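Local coordinates for protein aldehyde dehydrogenase (Staphylococcus aureus, PDB 6K10) that probably oxidises 4,4'-diaponeurosporen-4-al to 4,4'-diaponeurosporenoic acid with NAD+ in the synthesis of the carotenoid staphyloxanthin, at residues F188-F193 / F428-H433; K296-L301 / R323-T328; G72-S77 / P124-F129; T141-P146 / E171-G176. The protein carries 1 engineered substitution. All blocks are in the same frame, centred on the assembly; numbering follows the deposited sequence.

Interaction 1 of 4, residues F188-F193 / F428-H433; sequences FDYVFF and FDTFTH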
# COMPACT_ATOMS: atom_id res chain seq x y z
N PHE A 188 5.74 -1.90 15.79
CA PHE A 188 5.39 -3.04 14.95
C PHE A 188 5.89 -2.81 13.53
O PHE A 188 6.08 -1.67 13.08
CB PHE A 188 3.87 -3.26 14.93
CG PHE A 188 3.34 -3.97 16.14
CD1 PHE A 188 3.30 -5.36 16.18
CD2 PHE A 188 2.85 -3.26 17.22
CE1 PHE A 188 2.79 -6.02 17.28
CE2 PHE A 188 2.35 -3.92 18.33
CZ PHE A 188 2.32 -5.30 18.36
N ASP A 189 6.11 -3.90 12.81
CA ASP A 189 6.51 -3.80 11.41
C ASP A 189 5.32 -3.64 10.47
O ASP A 189 5.52 -3.27 9.30
CB ASP A 189 7.34 -5.03 11.01
CG ASP A 189 8.58 -5.19 11.88
OD1 ASP A 189 9.48 -4.34 11.79
OD2 ASP A 189 8.64 -6.17 12.65
N TYR A 190 4.11 -3.90 10.94
CA TYR A 190 2.89 -3.66 10.17
C TYR A 190 1.72 -3.63 11.13
O TYR A 190 1.71 -4.35 12.14
CB TYR A 190 2.68 -4.72 9.08
CG TYR A 190 1.83 -4.24 7.94
CD1 TYR A 190 0.44 -4.29 8.01
CD2 TYR A 190 2.40 -3.73 6.78
CE1 TYR A 190 -0.35 -3.85 6.96
CE2 TYR A 190 1.63 -3.28 5.73
CZ TYR A 190 0.25 -3.35 5.82
OH TYR A 190 -0.51 -2.90 4.77
N VAL A 191 0.72 -2.81 10.82
CA VAL A 191 -0.50 -2.73 11.61
C VAL A 191 -1.70 -2.94 10.69
O VAL A 191 -1.84 -2.24 9.68
CB VAL A 191 -0.62 -1.38 12.35
CG1 VAL A 191 -1.98 -1.27 13.02
CG2 VAL A 191 0.49 -1.24 13.38
N PHE A 192 -2.55 -3.90 11.03
CA PHE A 192 -3.77 -4.20 10.29
C PHE A 192 -4.95 -3.91 11.21
O PHE A 192 -5.05 -4.50 12.29
CB PHE A 192 -3.79 -5.65 9.81
CG PHE A 192 -4.93 -5.98 8.88
CD1 PHE A 192 -6.23 -6.09 9.36
CD2 PHE A 192 -4.70 -6.18 7.53
CE1 PHE A 192 -7.28 -6.39 8.50
CE2 PHE A 192 -5.75 -6.48 6.67
CZ PHE A 192 -7.04 -6.58 7.16
N PHE A 193 -5.85 -3.02 10.77
CA PHE A 193 -6.95 -2.55 11.60
C PHE A 193 -8.26 -2.60 10.83
O PHE A 193 -8.35 -2.10 9.71
CB PHE A 193 -6.69 -1.13 12.11
CG PHE A 193 -7.91 -0.48 12.71
CD1 PHE A 193 -8.23 -0.68 14.04
CD2 PHE A 193 -8.74 0.33 11.94
CE1 PHE A 193 -9.35 -0.10 14.59
CE2 PHE A 193 -9.86 0.91 12.49
CZ PHE A 193 -10.16 0.70 13.81
N PHE A 428 -2.02 -12.20 1.84
CA PHE A 428 -0.59 -12.47 1.81
C PHE A 428 0.19 -11.24 1.38
O PHE A 428 1.18 -10.85 2.02
CB PHE A 428 -0.31 -13.66 0.89
CG PHE A 428 1.13 -13.83 0.52
CD1 PHE A 428 1.96 -14.64 1.28
CD2 PHE A 428 1.65 -13.24 -0.62
CE1 PHE A 428 3.28 -14.82 0.93
CE2 PHE A 428 2.98 -13.41 -0.97
CZ PHE A 428 3.79 -14.21 -0.19
N ASP A 429 -0.23 -10.61 0.27
CA ASP A 429 0.45 -9.42 -0.23
C ASP A 429 0.55 -8.33 0.84
O ASP A 429 1.58 -7.66 0.96
CB ASP A 429 -0.28 -8.87 -1.46
CG ASP A 429 -0.24 -9.82 -2.64
OD1 ASP A 429 0.57 -10.76 -2.64
OD2 ASP A 429 -1.05 -9.62 -3.58
N THR A 430 -0.52 -8.14 1.61
CA THR A 430 -0.57 -7.06 2.59
C THR A 430 0.56 -7.18 3.61
O THR A 430 1.16 -6.17 4.00
CB THR A 430 -1.94 -7.03 3.27
OG1 THR A 430 -2.92 -6.59 2.33
CG2 THR A 430 -1.94 -6.09 4.47
N PHE A 431 0.87 -8.40 4.04
CA PHE A 431 1.92 -8.65 5.02
C PHE A 431 3.24 -9.06 4.37
O PHE A 431 4.08 -9.68 5.04
CB PHE A 431 1.46 -9.70 6.03
CG PHE A 431 0.26 -9.27 6.83
CD1 PHE A 431 0.40 -8.43 7.91
CD2 PHE A 431 -1.01 -9.72 6.50
CE1 PHE A 431 -0.69 -8.03 8.65
CE2 PHE A 431 -2.11 -9.33 7.24
CZ PHE A 431 -1.95 -8.48 8.32
N THR A 432 3.44 -8.72 3.10
CA THR A 432 4.64 -9.09 2.36
C THR A 432 5.31 -7.83 1.82
O THR A 432 4.63 -6.97 1.24
CB THR A 432 4.29 -10.03 1.20
OG1 THR A 432 3.88 -11.30 1.73
CG2 THR A 432 5.48 -10.22 0.27
N HIS A 433 6.61 -7.73 2.01
CA HIS A 433 7.40 -6.75 1.27
C HIS A 433 7.97 -7.43 0.04
O HIS A 433 8.64 -8.47 0.15
CB HIS A 433 8.54 -6.17 2.10
CG HIS A 433 9.49 -5.36 1.29
ND1 HIS A 433 10.85 -5.61 1.25
CD2 HIS A 433 9.28 -4.32 0.45
CE1 HIS A 433 11.43 -4.75 0.43
NE2 HIS A 433 10.50 -3.96 -0.07

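Interaction 2 of 4, residues K296-L301 / R323-T328; sequences KHYHRL and RYIEPT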
# COMPACT_ATOMS: atom_id res chain seq x y z
N LYS A 296 -24.96 -0.62 24.76
CA LYS A 296 -24.62 0.69 24.24
C LYS A 296 -25.06 0.83 22.79
O LYS A 296 -25.71 1.81 22.41
CB LYS A 296 -23.12 0.95 24.38
CG LYS A 296 -22.66 2.24 23.70
CD LYS A 296 -23.41 3.44 24.24
CE LYS A 296 -22.86 4.74 23.67
NZ LYS A 296 -23.66 5.92 24.12
N HIS A 297 -24.71 -0.15 21.95
CA HIS A 297 -25.12 -0.09 20.55
C HIS A 297 -26.62 -0.30 20.40
O HIS A 297 -27.23 0.27 19.49
CB HIS A 297 -24.35 -1.12 19.73
CG HIS A 297 -22.97 -0.68 19.35
ND1 HIS A 297 -22.74 0.35 18.47
CD2 HIS A 297 -21.75 -1.13 19.73
CE1 HIS A 297 -21.44 0.52 18.32
NE2 HIS A 297 -20.82 -0.36 19.08
N TYR A 298 -27.22 -1.10 21.28
CA TYR A 298 -28.67 -1.25 21.26
C TYR A 298 -29.36 0.08 21.50
O TYR A 298 -30.31 0.45 20.79
CB TYR A 298 -29.11 -2.29 22.30
CG TYR A 298 -30.60 -2.35 22.50
CD1 TYR A 298 -31.40 -3.15 21.69
CD2 TYR A 298 -31.22 -1.60 23.50
CE1 TYR A 298 -32.77 -3.20 21.87
CE2 TYR A 298 -32.59 -1.65 23.68
CZ TYR A 298 -33.36 -2.45 22.87
OH TYR A 298 -34.72 -2.49 23.05
N HIS A 299 -28.90 0.83 22.51
CA HIS A 299 -29.51 2.12 22.81
C HIS A 299 -29.18 3.16 21.74
O HIS A 299 -30.00 4.05 21.47
CB HIS A 299 -29.06 2.60 24.19
CG HIS A 299 -29.68 1.84 25.32
ND1 HIS A 299 -28.98 1.49 26.45
CD2 HIS A 299 -30.94 1.37 25.49
CE1 HIS A 299 -29.78 0.83 27.27
NE2 HIS A 299 -30.97 0.74 26.71
N ARG A 300 -27.99 3.07 21.14
CA ARG A 300 -27.69 3.91 19.99
C ARG A 300 -28.72 3.73 18.89
O ARG A 300 -29.16 4.70 18.27
CB ARG A 300 -26.29 3.59 19.47
CG ARG A 300 -25.89 4.37 18.23
CD ARG A 300 -24.51 3.96 17.74
NE ARG A 300 -24.47 2.57 17.30
CZ ARG A 300 -24.92 2.14 16.13
NH1 ARG A 300 -24.84 0.85 15.81
NH2 ARG A 300 -25.45 3.00 15.26
N LEU A 301 -29.14 2.49 18.65
CA LEU A 301 -30.05 2.20 17.55
C LEU A 301 -31.50 2.49 17.93
O LEU A 301 -32.28 2.94 17.08
CB LEU A 301 -29.88 0.75 17.10
CG LEU A 301 -28.62 0.43 16.30
CD1 LEU A 301 -28.35 -1.07 16.31
CD2 LEU A 301 -28.76 0.94 14.88
N ARG A 323 -31.53 -7.66 23.57
CA ARG A 323 -30.81 -6.76 22.67
C ARG A 323 -31.32 -6.92 21.24
O ARG A 323 -30.56 -6.98 20.28
CB ARG A 323 -29.30 -6.96 22.76
CG ARG A 323 -28.77 -6.82 24.18
CD ARG A 323 -27.26 -6.66 24.23
NE ARG A 323 -26.55 -7.68 23.48
CZ ARG A 323 -26.07 -8.80 24.01
NH1 ARG A 323 -25.43 -9.68 23.25
NH2 ARG A 323 -26.22 -9.03 25.31
N TYR A 324 -32.64 -6.98 21.12
CA TYR A 324 -33.32 -7.27 19.86
C TYR A 324 -33.84 -5.99 19.23
O TYR A 324 -34.43 -5.15 19.91
CB TYR A 324 -34.48 -8.24 20.09
CG TYR A 324 -35.45 -8.32 18.93
CD1 TYR A 324 -35.11 -8.99 17.76
CD2 TYR A 324 -36.70 -7.73 19.00
CE1 TYR A 324 -35.99 -9.07 16.70
CE2 TYR A 324 -37.59 -7.80 17.94
CZ TYR A 324 -37.23 -8.47 16.79
OH TYR A 324 -38.10 -8.55 15.73
N ILE A 325 -33.62 -5.85 17.92
CA ILE A 325 -34.21 -4.77 17.14
C ILE A 325 -34.75 -5.37 15.85
O ILE A 325 -34.01 -6.02 15.10
CB ILE A 325 -33.21 -3.65 16.85
CG1 ILE A 325 -32.78 -2.99 18.16
CG2 ILE A 325 -33.83 -2.62 15.91
CD1 ILE A 325 -31.92 -1.80 17.99
N GLU A 326 -36.04 -5.17 15.61
CA GLU A 326 -36.70 -5.72 14.44
C GLU A 326 -36.19 -5.04 13.17
O GLU A 326 -35.84 -3.86 13.18
CB GLU A 326 -38.21 -5.51 14.57
CG GLU A 326 -39.06 -6.20 13.52
CD GLU A 326 -40.53 -5.87 13.66
OE1 GLU A 326 -41.36 -6.60 13.09
OE2 GLU A 326 -40.85 -4.88 14.35
N PRO A 327 -36.13 -5.78 12.06
CA PRO A 327 -35.86 -5.14 10.77
C PRO A 327 -36.84 -4.00 10.53
O PRO A 327 -38.06 -4.18 10.61
CB PRO A 327 -36.06 -6.28 9.76
CG PRO A 327 -35.64 -7.48 10.52
CD PRO A 327 -36.11 -7.25 11.94
N THR A 328 -36.30 -2.82 10.23
CA THR A 328 -37.09 -1.60 10.18
C THR A 328 -36.81 -0.85 8.89
O THR A 328 -35.65 -0.63 8.54
CB THR A 328 -36.78 -0.71 11.39
OG1 THR A 328 -37.01 -1.44 12.60
CG2 THR A 328 -37.67 0.53 11.37

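Interaction 3 of 4, residues G72-S77 / P124-F129; sequences GITLKS and PFQLVF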
# COMPACT_ATOMS: atom_id res chain seq x y z
N GLY A 72 -16.52 -21.27 8.44
CA GLY A 72 -16.29 -21.99 7.20
C GLY A 72 -15.44 -21.22 6.21
O GLY A 72 -14.55 -21.79 5.56
N ILE A 73 -15.68 -19.92 6.09
CA ILE A 73 -14.91 -19.10 5.17
C ILE A 73 -13.45 -19.03 5.60
O ILE A 73 -12.54 -18.94 4.76
CB ILE A 73 -15.54 -17.70 5.05
CG1 ILE A 73 -14.84 -16.86 3.98
CG2 ILE A 73 -15.54 -16.98 6.39
CD1 ILE A 73 -15.70 -15.75 3.43
N THR A 74 -13.18 -19.11 6.91
CA THR A 74 -11.81 -19.11 7.40
C THR A 74 -11.12 -20.43 7.09
O THR A 74 -9.98 -20.45 6.62
CB THR A 74 -11.79 -18.81 8.90
OG1 THR A 74 -12.35 -17.52 9.14
CG2 THR A 74 -10.36 -18.86 9.44
N LEU A 75 -11.80 -21.55 7.37
CA LEU A 75 -11.25 -22.86 7.04
C LEU A 75 -10.93 -22.96 5.56
O LEU A 75 -9.87 -23.46 5.17
CB LEU A 75 -12.23 -23.96 7.46
CG LEU A 75 -12.41 -24.17 8.96
CD1 LEU A 75 -13.47 -25.23 9.21
CD2 LEU A 75 -11.09 -24.57 9.60
N LYS A 76 -11.84 -22.49 4.71
CA LYS A 76 -11.60 -22.50 3.27
C LYS A 76 -10.39 -21.65 2.91
O LYS A 76 -9.58 -22.03 2.05
CB LYS A 76 -12.84 -22.01 2.53
CG LYS A 76 -12.81 -22.24 1.03
N SER A 77 -10.23 -20.49 3.57
CA SER A 77 -9.10 -19.62 3.26
C SER A 77 -7.78 -20.24 3.70
O SER A 77 -6.77 -20.14 2.99
CB SER A 77 -9.30 -18.26 3.93
OG SER A 77 -8.25 -17.37 3.60
N PRO A 124 -16.23 -11.01 14.79
CA PRO A 124 -15.05 -10.96 15.67
C PRO A 124 -14.08 -12.10 15.46
O PRO A 124 -12.92 -11.99 15.87
CB PRO A 124 -15.67 -11.01 17.08
CG PRO A 124 -16.96 -11.75 16.89
CD PRO A 124 -17.46 -11.39 15.51
N PHE A 125 -14.52 -13.18 14.82
CA PHE A 125 -13.65 -14.31 14.52
C PHE A 125 -13.00 -14.15 13.15
O PHE A 125 -11.78 -14.18 13.03
CB PHE A 125 -14.46 -15.61 14.62
CG PHE A 125 -13.66 -16.85 14.34
CD1 PHE A 125 -13.58 -17.37 13.06
CD2 PHE A 125 -13.01 -17.52 15.37
CE1 PHE A 125 -12.86 -18.51 12.80
CE2 PHE A 125 -12.29 -18.67 15.12
CZ PHE A 125 -12.21 -19.17 13.83
N GLN A 126 -13.82 -13.94 12.11
CA GLN A 126 -13.30 -13.81 10.75
C GLN A 126 -12.33 -12.65 10.62
O GLN A 126 -11.30 -12.76 9.94
CB GLN A 126 -14.46 -13.66 9.76
CG GLN A 126 -14.11 -12.92 8.47
CD GLN A 126 -13.30 -13.75 7.50
OE1 GLN A 126 -13.02 -14.92 7.74
NE2 GLN A 126 -12.92 -13.14 6.38
N LEU A 127 -12.62 -11.52 11.28
CA LEU A 127 -11.75 -10.37 11.16
C LEU A 127 -10.48 -10.49 11.99
O LEU A 127 -9.60 -9.63 11.86
CB LEU A 127 -12.52 -9.10 11.52
CG LEU A 127 -13.70 -8.84 10.58
CD1 LEU A 127 -14.63 -7.76 11.13
CD2 LEU A 127 -13.19 -8.45 9.20
N VAL A 128 -10.36 -11.51 12.82
CA VAL A 128 -9.07 -11.89 13.38
C VAL A 128 -8.31 -12.81 12.44
O VAL A 128 -7.13 -12.59 12.15
CB VAL A 128 -9.25 -12.54 14.77
CG1 VAL A 128 -8.01 -13.33 15.16
CG2 VAL A 128 -9.54 -11.49 15.84
N PHE A 129 -8.98 -13.84 11.91
CA PHE A 129 -8.23 -14.94 11.32
C PHE A 129 -7.96 -14.79 9.83
O PHE A 129 -6.95 -15.31 9.35
CB PHE A 129 -8.95 -16.26 11.62
CG PHE A 129 -8.79 -16.71 13.05
CD1 PHE A 129 -7.66 -17.42 13.42
CD2 PHE A 129 -9.73 -16.42 14.02
CE1 PHE A 129 -7.47 -17.83 14.72
CE2 PHE A 129 -9.55 -16.82 15.33
CZ PHE A 129 -8.42 -17.53 15.68

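Interaction 4 of 4, residues T141-P146 / E171-G176; sequences TAIIKP and EVIEGG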
# COMPACT_ATOMS: atom_id res chain seq x y z
N THR A 141 5.52 -12.96 12.54
CA THR A 141 4.92 -13.21 13.84
C THR A 141 3.81 -12.20 14.04
O THR A 141 3.73 -11.18 13.35
CB THR A 141 5.96 -13.10 14.96
OG1 THR A 141 6.38 -11.74 15.11
CG2 THR A 141 7.17 -13.97 14.66
N ALA A 142 2.92 -12.47 15.00
CA ALA A 142 1.72 -11.67 15.10
C ALA A 142 1.26 -11.52 16.54
O ALA A 142 1.42 -12.43 17.36
CB ALA A 142 0.58 -12.27 14.26
N ILE A 143 0.69 -10.35 16.83
CA ILE A 143 -0.02 -10.08 18.07
C ILE A 143 -1.43 -9.64 17.70
O ILE A 143 -1.61 -8.77 16.84
CB ILE A 143 0.70 -8.99 18.90
CG1 ILE A 143 2.03 -9.53 19.43
CG2 ILE A 143 -0.18 -8.53 20.05
CD1 ILE A 143 2.85 -8.50 20.17
N ILE A 144 -2.42 -10.26 18.33
CA ILE A 144 -3.82 -10.05 17.99
C ILE A 144 -4.50 -9.33 19.15
O ILE A 144 -4.32 -9.71 20.31
CB ILE A 144 -4.53 -11.39 17.70
CG1 ILE A 144 -3.83 -12.13 16.56
CG2 ILE A 144 -6.00 -11.16 17.36
CD1 ILE A 144 -4.17 -13.60 16.50
N LYS A 145 -5.28 -8.31 18.82
CA LYS A 145 -6.11 -7.61 19.80
C LYS A 145 -7.56 -7.72 19.35
O LYS A 145 -8.01 -6.95 18.48
CB LYS A 145 -5.68 -6.15 19.95
CG LYS A 145 -6.27 -5.44 21.16
CD LYS A 145 -7.61 -4.82 20.83
CE LYS A 145 -8.49 -4.73 22.06
NZ LYS A 145 -9.89 -4.43 21.69
N PRO A 146 -8.32 -8.66 19.89
CA PRO A 146 -9.73 -8.82 19.50
C PRO A 146 -10.63 -7.88 20.29
O PRO A 146 -10.25 -7.30 21.30
CB PRO A 146 -10.01 -10.28 19.84
CG PRO A 146 -9.15 -10.54 21.03
CD PRO A 146 -7.90 -9.70 20.84
N GLU A 171 0.19 -14.33 19.57
CA GLU A 171 -0.32 -14.05 20.90
C GLU A 171 -1.59 -13.21 20.78
O GLU A 171 -1.73 -12.41 19.86
CB GLU A 171 0.73 -13.34 21.77
CG GLU A 171 0.25 -12.88 23.15
CD GLU A 171 -0.18 -14.03 24.06
OE1 GLU A 171 0.55 -14.31 25.03
OE2 GLU A 171 -1.25 -14.62 23.82
N VAL A 172 -2.50 -13.42 21.73
CA VAL A 172 -3.76 -12.68 21.79
C VAL A 172 -3.75 -11.82 23.04
O VAL A 172 -3.49 -12.31 24.14
CB VAL A 172 -4.97 -13.63 21.79
CG1 VAL A 172 -6.25 -12.85 22.01
CG2 VAL A 172 -5.03 -14.41 20.49
N ILE A 173 -4.06 -10.53 22.87
CA ILE A 173 -4.10 -9.56 23.96
C ILE A 173 -5.55 -9.13 24.15
O ILE A 173 -6.12 -8.45 23.29
CB ILE A 173 -3.21 -8.35 23.68
CG1 ILE A 173 -1.77 -8.80 23.39
CG2 ILE A 173 -3.26 -7.38 24.85
CD1 ILE A 173 -1.05 -9.32 24.60
N GLU A 174 -6.14 -9.50 25.28
CA GLU A 174 -7.49 -9.07 25.61
C GLU A 174 -7.48 -7.71 26.28
O GLU A 174 -6.55 -7.37 27.03
CB GLU A 174 -8.17 -10.09 26.54
CG GLU A 174 -8.63 -11.36 25.85
CD GLU A 174 -8.91 -12.47 26.84
OE1 GLU A 174 -8.42 -12.39 27.98
OE2 GLU A 174 -9.63 -13.43 26.47
N GLY A 175 -8.51 -6.92 26.02
CA GLY A 175 -8.63 -5.62 26.64
C GLY A 175 -9.45 -4.68 25.78
O GLY A 175 -10.04 -5.07 24.78
N GLY A 176 -9.47 -3.42 26.22
CA GLY A 176 -10.21 -2.39 25.52
C GLY A 176 -9.31 -1.39 24.82
O GLY A 176 -8.25 -1.75 24.31
O HOH W 1 -10.18 -8.39 23.94

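Interaction 1 of 4, residues F188-F193 / F428-H433
Two donors grip the carbonyl oxygen of Phe428: the hydroxyl of Thr432, with OG1 2.8 Å from Phe428 O, and, weakly, the backbone N of Phe431. The hydroxyl approaches from above the carbonyl plane, tying the chain beyond Phe431 back to the helix. Phe431, where the chain stops being helical, has CG anti to its carbonyl carbon (chi1 -63°) and carries its ring to strand 190-194. There Tyr190 and Phe192, both with CG anti to the backbone N, complete an aromatic cluster. Phe431 CZ meets Phe192 CD2 at 3.7 Å; the planes, 27° apart, are so far offset that little of one ring lies over the other. The Tyr190 ring is turned obliquely to that of Phe431, with CD1 4.0 Å from Phe431 CE1. Thr430 adds its methyl, CG2 lying 3.5 Å from Tyr190 OH and also at the edge of the Phe192 ring, while its carbonyl oxygen sits over one face of the Tyr190 ring, toward the rim. The tyrosine hydroxyl is hydrogen-bonded to Thr215. No hydrogen bond crosses between the segments, and the carbonyl over the tyrosine probably adds little, so dispersion probably dominates this joint beside the predicted catalytic Glu217.

Interaction 2 of 4, residues K296-L301 / R323-T328
Tyr298 swings its CG anti to the backbone N (chi1 171°), Leu301 sets its CG anti to the carbonyl carbon, and Ile325 does the same with CG1 before extending to CD1 (chi2 -174°); together these torsions bring one turn of helix 295-307 against the start of strand 324-330. Ile325 meets both helix side chains. Its CG1 lies 3.7 Å from Tyr298 CE1, approaching that ring obliquely. Its tip presses on Leu301, where Ile325 CD1 stands only 3.4 Å from Leu301 CB, closer than two such carbons usually come. The Tyr298 ring also turns its edge to the strand backbone: Tyr324 O lies near the ring plane, 3.2 Å from Tyr298 CE1, an approach in which the slightly positive ring hydrogens would probably suit the carbonyl. Farther along the same ring, Tyr298 CD1 meets Arg323 CA at 3.8 Å. Arg323 and Tyr324 form a G1 beta bulge opposite Asp319, and Arg323 NE is hydrogen-bonded to Ile292 O. No hydrogen bond links the two segments. The helix packs against the sheet in which strand 324-330 lies between strand 348-354 and strands 312-314 and 318-319, with Tyr298 also touching Ser318 of strand 318-319, Leu301 resting on Ile292, and Ile325 leaning on Thr302 and Leu305 of the same helix.

Interaction 3 of 4, residues G72-S77 / P124-F129
The backbone of residues 72-77 is regular helix, part of the long helix 63-89, and meets the N-terminal part of helix 126-138, with Thr74 CA and Gln126 CA the closest such pair at 6.4 Å. Helix 126-138 joins the parallel strands 104-118 and 141-145, so the contact sets helix 63-89 against a beta-alpha-beta crossover of the Rossmann-type sheet that aldehyde dehydrogenases use for NAD. Phe125 O receives the N-H groups of both Val128 and Phe129, while the N-H groups of Phe125 and Gln126 turn to Glu70 OE1, so a carboxylate oxygen of helix 63-89 takes two backbone N-H groups of the facing segment. Thr74 carries most of the side-chain contact. Its OG1, anti to the carbonyl carbon (chi1 -61°), gives its hydroxyl proton to Glu70 O one turn back. With that proton committed, the approach of Thr74 OG1 to Gln126 OE1 at 3.0 Å is a short polar contact and not a hydrogen bond, the two side chains sliding past each other in opposite directions. The glutamine reaches this place because its chain, anti to the backbone N at chi1, bends at chi2 (76°). Ile73 comes in across it at about a right angle, CG2 3.5 Å from Gln126 OE1. The same Thr74 OG1 approaches the Phe125 ring obliquely, 3.8 Å from Phe125 CE1; the other branch, Thr74 CG2, anti to the backbone N, meets Phe129 CB at 3.7 Å. Phe464 of the second subunit packs on Ile73. Within the later segment, Phe129 CD2 lies 3.5 Å above the centre of the Phe125 ring.

Interaction 4 of 4, residues T141-P146 / E171-G176
Backbone hydrogen bonds come first in this parallel strand pair. Glu171 N donates to Ala142 O at 3.2 Å, Ile144 N to Glu171 O at 2.7 Å, and Ile173 N to Ile144 O at 2.7 Å; the last two donors come in nearly along the C=O axis, the third with an N-H...O angle of 169°. Weaker CA-H...O contacts fill in, with Ile143 CA against Glu171 O and Val172 CA against Ile144 O. Ile173 O, buried with no polar partner in the model, has Lys145 CA beside it in the same way.

Apolar contacts form on both faces. On one, Ile143 CG2 meets Ile173 CG1 at 3.7 Å; on the other, Val172 spreads its methyls, CG1 against Pro146 CD, also at 3.7 Å, and CG2 toward Ile144.

Polar and charged side chains act at both ends. Near Gly175, Lys145, bent at chi2 (-88°), brings NZ to Pro146 O at 2.9 Å and, weakly, to Gly175 O. One water bridges Pro146 O and Gly175 N. Gly175 has backbone angles open essentially to glycine, a CB being too close to the preceding carbonyl oxygen. At the other end, Glu171 OE2 accepts its neighbour Val172 N through the anti lone pair, and is also held by Lys158 NZ and Asn162 ND2.

The strands belong to the beta-alpha-beta unit in which helix 151-164 connects them, and that helix lies against Val172 and Pro146. Helix 177-184, begun by Gly176 at its N-cap, packs on Ile143 and Lys145, while strand 104-118 flanks 141-145 on its other edge.

Interactions 1, 3 and 4 form one group around the sheet that carries strands 104-118, 141-145 and 190-194; the centres of these three interactions lie about 15 to 17 Å apart. Interaction 4 touches interaction 1 where Ile143 CD1 lies 3.7 Å from Phe188 CZ, and interaction 3 where Val128 CG1 is 3.7 Å from Ile144 CG2. Interaction 1 comes nearest the predicted active site, the Phe192 side chain about 4 Å from that of Glu217 and about 11 Å from that of engineered Ser251; the Gln126 side chain of interaction 3 is about 10 Å from each. Interaction 2 belongs to the other sheet, its centre about 35 Å from that of interaction 1, across the chain's centre.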